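Local coordinates for protein oligogalacturonate lyase (Yersinia enterocolitica subsp. enterocolitica, PDB 3PE7) that cleaves oligogalacturonates, the breakdown products of pectin, in the cytoplasm by beta-elimination and binds manganese and calcium on a seven-bladed beta-propeller, at residues A[74-79]-A[105-110]; A[182-187]-A[226-231]; A[193-196]-A[202-205]. One frame throughout, in Å; residues are numbered along the deposited sequence.

Contact 1 of 3, residues A[74-79]-A[105-110]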
loop_
_atom_site.group_PDB
_atom_site.type_symbol
_atom_site.label_atom_id
_atom_site.label_comp_id
_atom_site.label_asym_id
_atom_site.label_seq_id
_atom_site.Cartn_x
_atom_site.Cartn_y
_atom_site.Cartn_z
ATOM N N GLN A 74 4.799 18.676 10.738
ATOM C CA GLN A 74 5.221 18.579 9.342
ATOM C C GLN A 74 6.623 18.016 9.263
ATOM O O GLN A 74 7.560 18.574 9.871
ATOM C CB GLN A 74 5.165 19.956 8.660
ATOM C CG GLN A 74 5.432 19.885 7.154
ATOM C CD GLN A 74 5.214 21.212 6.469
ATOM O OE1 GLN A 74 4.508 22.084 6.989
ATOM N NE2 GLN A 74 5.783 21.360 5.273
ATOM N N LEU A 75 6.769 16.928 8.512
ATOM C CA LEU A 75 8.033 16.177 8.420
ATOM C C LEU A 75 8.867 16.568 7.211
ATOM O O LEU A 75 10.088 16.566 7.277
ATOM C CB LEU A 75 7.775 14.670 8.360
ATOM C CG LEU A 75 6.985 14.038 9.516
ATOM C CD1 LEU A 75 6.836 12.537 9.242
ATOM C CD2 LEU A 75 7.718 14.263 10.838
ATOM N N THR A 76 8.204 16.811 6.087
ATOM C CA THR A 76 8.906 17.134 4.842
ATOM C C THR A 76 8.293 18.423 4.252
ATOM O O THR A 76 7.175 18.816 4.612
ATOM C CB THR A 76 8.833 15.967 3.821
ATOM O OG1 THR A 76 7.468 15.753 3.414
ATOM C CG2 THR A 76 9.386 14.663 4.411
ATOM N N GLU A 77 9.039 19.069 3.355
ATOM C CA GLU A 77 8.565 20.282 2.723
ATOM C C GLU A 77 8.995 20.332 1.266
ATOM O O GLU A 77 9.932 19.639 0.852
ATOM C CB GLU A 77 9.064 21.511 3.507
ATOM C CG GLU A 77 10.579 21.668 3.542
ATOM C CD GLU A 77 11.057 22.838 4.405
ATOM O OE1 GLU A 77 10.256 23.418 5.164
ATOM O OE2 GLU A 77 12.260 23.188 4.327
ATOM N N GLY A 78 8.297 21.149 0.485
ATOM C CA GLY A 78 8.616 21.302 -0.925
ATOM C C GLY A 78 7.652 20.579 -1.841
ATOM O O GLY A 78 6.701 19.952 -1.381
ATOM N N ARG A 79 7.912 20.640 -3.147
ATOM C CA ARG A 79 6.902 20.238 -4.144
ATOM C C ARG A 79 6.950 18.824 -4.758
ATOM O O ARG A 79 6.065 18.467 -5.555
ATOM C CB ARG A 79 6.847 21.292 -5.272
ATOM C CG ARG A 79 6.415 22.672 -4.768
ATOM N N MET A 105 14.912 8.950 0.195
ATOM C CA MET A 105 15.325 9.768 1.330
ATOM C C MET A 105 15.073 9.038 2.640
ATOM O O MET A 105 14.129 8.253 2.737
ATOM C CB MET A 105 14.516 11.071 1.388
ATOM C CG MET A 105 14.461 11.878 0.097
ATOM S SD MET A 105 16.110 12.452 -0.399
ATOM C CE MET A 105 16.536 13.465 1.000
ATOM N N ARG A 106 15.917 9.325 3.627
ATOM C CA ARG A 106 15.699 8.936 5.019
ATOM C C ARG A 106 15.589 10.187 5.871
ATOM O O ARG A 106 16.473 11.065 5.851
ATOM C CB ARG A 106 16.842 8.047 5.538
ATOM C CG ARG A 106 16.612 7.495 6.970
ATOM C CD ARG A 106 17.892 6.825 7.510
ATOM N NE ARG A 106 17.702 6.303 8.868
ATOM C CZ ARG A 106 17.810 7.014 9.987
ATOM N NH1 ARG A 106 18.125 8.307 9.967
ATOM N NH2 ARG A 106 17.615 6.414 11.156
ATOM N N VAL A 107 14.493 10.293 6.614
ATOM C CA VAL A 107 14.296 11.430 7.497
ATOM C C VAL A 107 14.436 10.951 8.946
ATOM O O VAL A 107 13.701 10.047 9.375
ATOM C CB VAL A 107 12.896 12.077 7.307
ATOM C CG1 VAL A 107 12.762 13.304 8.162
ATOM C CG2 VAL A 107 12.651 12.404 5.835
ATOM N N ASP A 108 15.368 11.563 9.682
ATOM C CA ASP A 108 15.516 11.324 11.122
ATOM C C ASP A 108 14.327 11.973 11.824
ATOM O O ASP A 108 14.118 13.177 11.723
ATOM C CB ASP A 108 16.846 11.917 11.615
ATOM C CG ASP A 108 17.127 11.609 13.081
ATOM O OD1 ASP A 108 16.377 12.064 13.958
ATOM O OD2 ASP A 108 18.126 10.925 13.356
ATOM N N LEU A 109 13.504 11.177 12.508
ATOM C CA LEU A 109 12.276 11.733 13.084
ATOM C C LEU A 109 12.489 12.638 14.305
ATOM O O LEU A 109 11.617 13.437 14.647
ATOM C CB LEU A 109 11.253 10.634 13.373
ATOM C CG LEU A 109 10.577 9.985 12.161
ATOM C CD1 LEU A 109 9.576 8.936 12.657
ATOM C CD2 LEU A 109 9.877 11.021 11.262
ATOM N N ALA A 110 13.651 12.532 14.937
ATOM C CA ALA A 110 13.975 13.385 16.076
ATOM C C ALA A 110 14.427 14.771 15.623
ATOM O O ALA A 110 13.942 15.775 16.144
ATOM C CB ALA A 110 15.042 12.727 16.942
#

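Contact 2 of 3, residues A[182-187]-A[226-231]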
loop_
_atom_site.group_PDB
_atom_site.type_symbol
_atom_site.label_atom_id
_atom_site.label_comp_id
_atom_site.label_asym_id
_atom_site.label_seq_id
_atom_site.Cartn_x
_atom_site.Cartn_y
_atom_site.Cartn_z
ATOM N N VAL A 182 21.331 -5.462 -9.369
ATOM C CA VAL A 182 20.229 -5.931 -10.202
ATOM C C VAL A 182 19.932 -7.375 -9.838
ATOM O O VAL A 182 20.818 -8.248 -9.909
ATOM C CB VAL A 182 20.532 -5.807 -11.728
ATOM C CG1 VAL A 182 19.365 -6.350 -12.557
ATOM C CG2 VAL A 182 20.847 -4.365 -12.104
ATOM N N ILE A 183 18.686 -7.637 -9.443
ATOM C CA ILE A 183 18.244 -8.993 -9.131
ATOM C C ILE A 183 17.749 -9.661 -10.416
ATOM O O ILE A 183 17.976 -10.852 -10.645
ATOM C CB ILE A 183 17.124 -8.989 -8.026
ATOM C CG1 ILE A 183 17.642 -8.382 -6.718
ATOM C CG2 ILE A 183 16.589 -10.389 -7.766
ATOM C CD1 ILE A 183 16.644 -8.514 -5.522
ATOM N N LEU A 184 17.081 -8.872 -11.259
ATOM C CA LEU A 184 16.430 -9.365 -12.467
ATOM C C LEU A 184 16.248 -8.220 -13.453
ATOM O O LEU A 184 15.939 -7.093 -13.056
ATOM C CB LEU A 184 15.056 -9.965 -12.133
ATOM C CG LEU A 184 14.147 -10.450 -13.261
ATOM C CD1 LEU A 184 14.687 -11.690 -13.986
ATOM C CD2 LEU A 184 12.725 -10.714 -12.718
ATOM N N GLN A 185 16.446 -8.508 -14.737
ATOM C CA GLN A 185 16.192 -7.518 -15.788
ATOM C C GLN A 185 15.591 -8.222 -16.991
ATOM O O GLN A 185 16.155 -9.207 -17.486
ATOM C CB GLN A 185 17.465 -6.745 -16.161
ATOM C CG GLN A 185 17.246 -5.688 -17.256
ATOM C CD GLN A 185 18.442 -4.780 -17.429
ATOM O OE1 GLN A 185 18.959 -4.219 -16.455
ATOM N NE2 GLN A 185 18.883 -4.612 -18.679
ATOM N N GLU A 186 14.416 -7.742 -17.418
ATOM C CA GLU A 186 13.652 -8.331 -18.520
ATOM C C GLU A 186 12.964 -7.250 -19.335
ATOM O O GLU A 186 12.704 -6.158 -18.821
ATOM C CB GLU A 186 12.572 -9.295 -17.997
ATOM C CG GLU A 186 13.122 -10.534 -17.294
ATOM C CD GLU A 186 12.033 -11.478 -16.792
ATOM O OE1 GLU A 186 10.922 -11.004 -16.434
ATOM O OE2 GLU A 186 12.303 -12.702 -16.741
ATOM N N ASN A 187 12.660 -7.568 -20.597
ATOM C CA ASN A 187 11.859 -6.685 -21.443
ATOM C C ASN A 187 10.372 -7.011 -21.317
ATOM O O ASN A 187 9.686 -7.370 -22.281
ATOM C CB ASN A 187 12.341 -6.739 -22.895
ATOM C CG ASN A 187 13.727 -6.143 -23.070
ATOM O OD1 ASN A 187 14.237 -5.424 -22.204
ATOM N ND2 ASN A 187 14.351 -6.449 -24.198
ATOM N N THR A 226 18.312 -16.111 -8.451
ATOM C CA THR A 226 18.053 -17.489 -8.851
ATOM C C THR A 226 16.613 -17.911 -8.576
ATOM O O THR A 226 15.898 -17.253 -7.812
ATOM C CB THR A 226 19.009 -18.506 -8.154
ATOM O OG1 THR A 226 18.760 -18.524 -6.743
ATOM C CG2 THR A 226 20.459 -18.167 -8.413
ATOM N N ASN A 227 16.197 -19.001 -9.219
ATOM C CA ASN A 227 14.964 -19.714 -8.889
ATOM C C ASN A 227 13.710 -18.862 -9.089
ATOM O O ASN A 227 12.827 -18.827 -8.228
ATOM C CB ASN A 227 15.009 -20.241 -7.452
ATOM C CG ASN A 227 14.309 -21.579 -7.299
ATOM O OD1 ASN A 227 13.198 -21.653 -6.776
ATOM N ND2 ASN A 227 14.977 -22.660 -7.741
ATOM N N MET A 228 13.648 -18.171 -10.220
ATOM C CA MET A 228 12.448 -17.425 -10.558
ATOM C C MET A 228 11.319 -18.401 -10.877
ATOM O O MET A 228 11.465 -19.277 -11.731
ATOM C CB MET A 228 12.721 -16.467 -11.725
ATOM C CG MET A 228 11.531 -15.591 -12.087
ATOM S SD MET A 228 11.871 -14.467 -13.456
ATOM C CE MET A 228 12.136 -15.628 -14.797
ATOM N N ARG A 229 10.195 -18.264 -10.179
ATOM C CA ARG A 229 9.077 -19.183 -10.354
ATOM C C ARG A 229 7.743 -18.480 -10.150
ATOM O O ARG A 229 7.644 -17.561 -9.366
ATOM C CB ARG A 229 9.201 -20.397 -9.418
ATOM C CG ARG A 229 8.958 -20.143 -7.917
ATOM C CD ARG A 229 10.224 -19.688 -7.227
ATOM N NE ARG A 229 10.179 -19.780 -5.765
ATOM C CZ ARG A 229 11.018 -19.138 -4.955
ATOM N NH1 ARG A 229 10.910 -19.276 -3.639
ATOM N NH2 ARG A 229 11.961 -18.343 -5.457
ATOM N N LYS A 230 6.718 -18.933 -10.857
ATOM C CA LYS A 230 5.388 -18.392 -10.624
ATOM C C LYS A 230 4.768 -18.965 -9.357
ATOM O O LYS A 230 4.998 -20.128 -8.989
ATOM C CB LYS A 230 4.468 -18.568 -11.839
ATOM C CG LYS A 230 4.287 -19.949 -12.369
ATOM C CD LYS A 230 3.357 -19.940 -13.604
ATOM C CE LYS A 230 3.888 -19.098 -14.742
ATOM N NZ LYS A 230 3.117 -19.375 -15.999
ATOM N N VAL A 231 3.986 -18.129 -8.685
ATOM C CA VAL A 231 3.249 -18.537 -7.485
ATOM C C VAL A 231 2.193 -19.582 -7.851
ATOM O O VAL A 231 1.985 -20.565 -7.126
ATOM C CB VAL A 231 2.632 -17.287 -6.799
ATOM C CG1 VAL A 231 1.600 -17.684 -5.723
ATOM C CG2 VAL A 231 3.735 -16.413 -6.215
#

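Contact 3 of 3, residues A[193-196]-A[202-205]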
loop_
_atom_site.group_PDB
_atom_site.type_symbol
_atom_site.label_atom_id
_atom_site.label_comp_id
_atom_site.label_asym_id
_atom_site.label_seq_id
_atom_site.Cartn_x
_atom_site.Cartn_y
_atom_site.Cartn_z
ATOM N N PRO A 193 7.534 -5.144 -6.356
ATOM C CA PRO A 193 8.417 -6.082 -5.648
ATOM C C PRO A 193 8.280 -5.907 -4.136
ATOM O O PRO A 193 8.242 -4.782 -3.649
ATOM C CB PRO A 193 9.817 -5.681 -6.125
ATOM C CG PRO A 193 9.681 -4.207 -6.448
ATOM C CD PRO A 193 8.306 -4.095 -7.051
ATOM N N ILE A 194 8.198 -7.018 -3.409
ATOM C CA ILE A 194 7.979 -6.967 -1.969
ATOM C C ILE A 194 8.813 -8.078 -1.315
ATOM O O ILE A 194 8.612 -9.262 -1.618
ATOM C CB ILE A 194 6.463 -7.102 -1.612
ATOM C CG1 ILE A 194 5.774 -8.137 -2.510
ATOM C CG2 ILE A 194 5.740 -5.703 -1.698
ATOM C CD1 ILE A 194 4.299 -8.474 -2.187
ATOM N N TYR A 195 9.754 -7.689 -0.460
ATOM C CA TYR A 195 10.490 -8.659 0.385
ATOM C C TYR A 195 9.485 -9.473 1.212
ATOM O O TYR A 195 8.548 -8.905 1.769
ATOM C CB TYR A 195 11.431 -7.937 1.357
ATOM C CG TYR A 195 12.866 -7.806 0.894
ATOM C CD1 TYR A 195 13.438 -6.546 0.669
ATOM C CD2 TYR A 195 13.668 -8.940 0.724
ATOM C CE1 TYR A 195 14.775 -6.427 0.252
ATOM C CE2 TYR A 195 14.974 -8.836 0.316
ATOM C CZ TYR A 195 15.529 -7.581 0.085
ATOM O OH TYR A 195 16.836 -7.496 -0.304
ATOM N N ARG A 196 9.691 -10.788 1.314
ATOM C CA ARG A 196 8.923 -11.594 2.263
ATOM C C ARG A 196 9.334 -11.179 3.678
ATOM O O ARG A 196 10.525 -11.197 3.997
ATOM C CB ARG A 196 9.215 -13.082 2.072
ATOM C CG ARG A 196 8.416 -13.977 3.043
ATOM C CD ARG A 196 8.661 -15.462 2.733
ATOM N NE ARG A 196 7.889 -16.348 3.619
ATOM C CZ ARG A 196 8.142 -17.653 3.748
ATOM N NH1 ARG A 196 7.391 -18.411 4.534
ATOM N NH2 ARG A 196 9.160 -18.203 3.081
ATOM N N THR A 202 13.545 -14.405 -0.120
ATOM C CA THR A 202 12.374 -14.483 -0.991
ATOM C C THR A 202 11.820 -13.094 -1.345
ATOM O O THR A 202 11.480 -12.310 -0.463
ATOM C CB THR A 202 11.253 -15.329 -0.353
ATOM O OG1 THR A 202 11.759 -16.642 -0.062
ATOM C CG2 THR A 202 10.075 -15.492 -1.300
ATOM N N VAL A 203 11.740 -12.815 -2.644
ATOM C CA VAL A 203 11.118 -11.579 -3.128
ATOM C C VAL A 203 9.949 -11.911 -4.050
ATOM O O VAL A 203 10.101 -12.671 -5.024
ATOM C CB VAL A 203 12.156 -10.681 -3.879
ATOM C CG1 VAL A 203 11.506 -9.367 -4.384
ATOM C CG2 VAL A 203 13.364 -10.382 -2.982
ATOM N N ALA A 204 8.766 -11.366 -3.737
ATOM C CA ALA A 204 7.621 -11.506 -4.615
ATOM C C ALA A 204 7.615 -10.296 -5.527
ATOM O O ALA A 204 8.091 -9.235 -5.140
ATOM C CB ALA A 204 6.307 -11.582 -3.814
ATOM N N PHE A 205 7.103 -10.474 -6.741
ATOM C CA PHE A 205 6.924 -9.352 -7.694
ATOM C C PHE A 205 5.885 -9.760 -8.714
ATOM O O PHE A 205 5.476 -10.917 -8.763
ATOM C CB PHE A 205 8.247 -8.968 -8.394
ATOM C CG PHE A 205 8.786 -10.037 -9.317
ATOM C CD1 PHE A 205 8.605 -9.944 -10.697
ATOM C CD2 PHE A 205 9.496 -11.130 -8.811
ATOM C CE1 PHE A 205 9.098 -10.927 -11.543
ATOM C CE2 PHE A 205 9.989 -12.115 -9.668
ATOM C CZ PHE A 205 9.792 -12.008 -11.031
#

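Contact 1 of 3, residues A[74-79]-A[105-110]
The flat groups here are peptide and amide planes rather than rings: the carbonyl of Leu75 brings its O to 4.3 Å from Val107 CG1, while beside it the Gln74 amide uses an N-H in its own plane. Gln74 NE2 donates to Thr76 O at 3.0 Å, only 2° out of that plane. NE2 is also bonded to Asp57, a calcium ligand, so Gln74 ties the loop to a residue of the metal site. Across the contact the leucines meet by their methyls. Leu75 CG lies anti to the carbonyl carbon (chi1 -58°), which points the fork at Leu109. Leu109 CD2 faces that fork, 3.9 Å from Leu75 CD2 and 4.0 Å from CD1, and the side chains slant across each other. In the seven-bladed propeller this joins the loop after strand 71-74 of one blade to strand 103-108 of the next. Thr76 suits the boundary because its two branches differ: CG2 rests 4.2 Å from Val107 CG2, while OG1 is hydrogen-bonded to Asp81 and to Tyr62 N. Val107, beta-branched, fits its strand. Just beyond it the strand ends in an Asx turn, Asp108 OD1 accepting from Ala110 N at 2.9 Å.

Contact 2 of 3, residues A[182-187]-A[226-231]
The backbones that carry Leu184 and Glu186 on one side and Met228 on the other form no ladder and stay well apart, Leu184 CA and Met228 CA being 9.2 Å from each other, so long side chains have to bridge the gap. Met228 does most of the reaching. Its CG is anti to the backbone N and its SD continues the line (chi1 -177°, chi2 180°), which carries the sulfur to the other segment; a bend at chi3 (65°) then swings the CE methyl toward Glu186.

The sulfur lies against the forked end of Leu184, 3.9 Å from CD2 and 4.0 Å from CD1, with the two side chains crossing at about a right angle. Glu186 approaches Met228 from the opposite direction on an extended chain. Its OE2 is 3.5 Å from Met228 CE and 3.8 Å from Met228 SD, a close van der Waals approach to a methyl that the sulfur probably polarises slightly. The other oxygen, OE1, is hydrogen-bonded to Gln188. Leucine and methionine suit this place because both also rest on Phe205.

The loop before Met228 is bonded within its own segment. Arg229 NH2 donates to Asn227 O at 2.9 Å and is also hydrogen-bonded to Asn222, and Asn227 OD1 lies 3.4 Å above one face of the guanidinium group, offset toward its rim. Asn227 takes left-handed backbone angles, which asparagine tolerates well. On the other side, Ile183 and Leu184 both oppose Leu170, a classic beta bulge in strand 180-186 at which the chain changes direction. Strands 180-186 and 229-230 are each the last strand of their sheet, and such surface packing between the outer edges of successive blades belongs to the beta-propeller fold.

Contact 3 of 3, residues A[193-196]-A[202-205]
Ile194 and Ala204 are the hydrogen-bonded pair of a beta hairpin, formed by strands 190-196 and 202-207, the first two strands of a propeller blade. The segments run antiparallel, their axes at 151°.

Backbone bonds come first. Ile194 N donates to Ala204 O at 2.8 Å, Ala204 N returns a bond to Ile194 O at 3.0 Å, and Arg196 N reaches Thr202 O at 2.9 Å, nearly straight at 170°. Two of these acceptors have a second partner: Ile194 O also receives the indole N-H of Trp245, and Ala204 O is met by the CA-H of Pro193 at 3.2 Å. Proline is tolerated at 193 because its nitrogen points away from the partner strand.

Apolar contacts lie on both faces. The small Ala204 accepts the Ile194 side chain, CG1 to CB being 3.7 Å, with CG1 placed between the backbone N and carbonyl carbon (chi1 40°). On the opposite face Tyr195 and Val203 form the non-hydrogen-bonded pair. The tyrosine ring slants past the valine, CE2 lying 4.0 Å from Val203 CG2, and its hydroxyl is bonded to Glu223.

Polar groups gather at the loop end of the hairpin. The extended aliphatic chain of Arg196 runs across Thr202, with CB 3.9 Å from Thr202 CB, and its NH2 makes salt bridges to Glu272, a calcium ligand, and to Asp199. NE is bonded to Gly249 O. Thr202 OG1 lies at the guanidinium edge, close to its plane, and is hydrogen-bonded to the same Asp199 OD2 that meets Arg196 NH2.

Overall arrangement
Contacts 2 and 3 adjoin, their centres 11 Å apart, and Phe205 joins them: its CZ is 3.6 Å from Leu184 CD2 and 4.0 Å from Met228 SD, so the hairpin ring underlies the surface packing between blades. Contact 1 lies elsewhere on the propeller, its centre 34 Å from that of contact 2 and 27 Å from that of contact 3. Contacts 1 and 3 are near different calcium ions, the side chain of Thr76 about 12 Å and that of Arg196 about 5 Å away. The manganese ion, held by His287, Gln350, His353 and His355, is about 14 Å from the Ile194 side chain; contact 2 lies away from the metal sites.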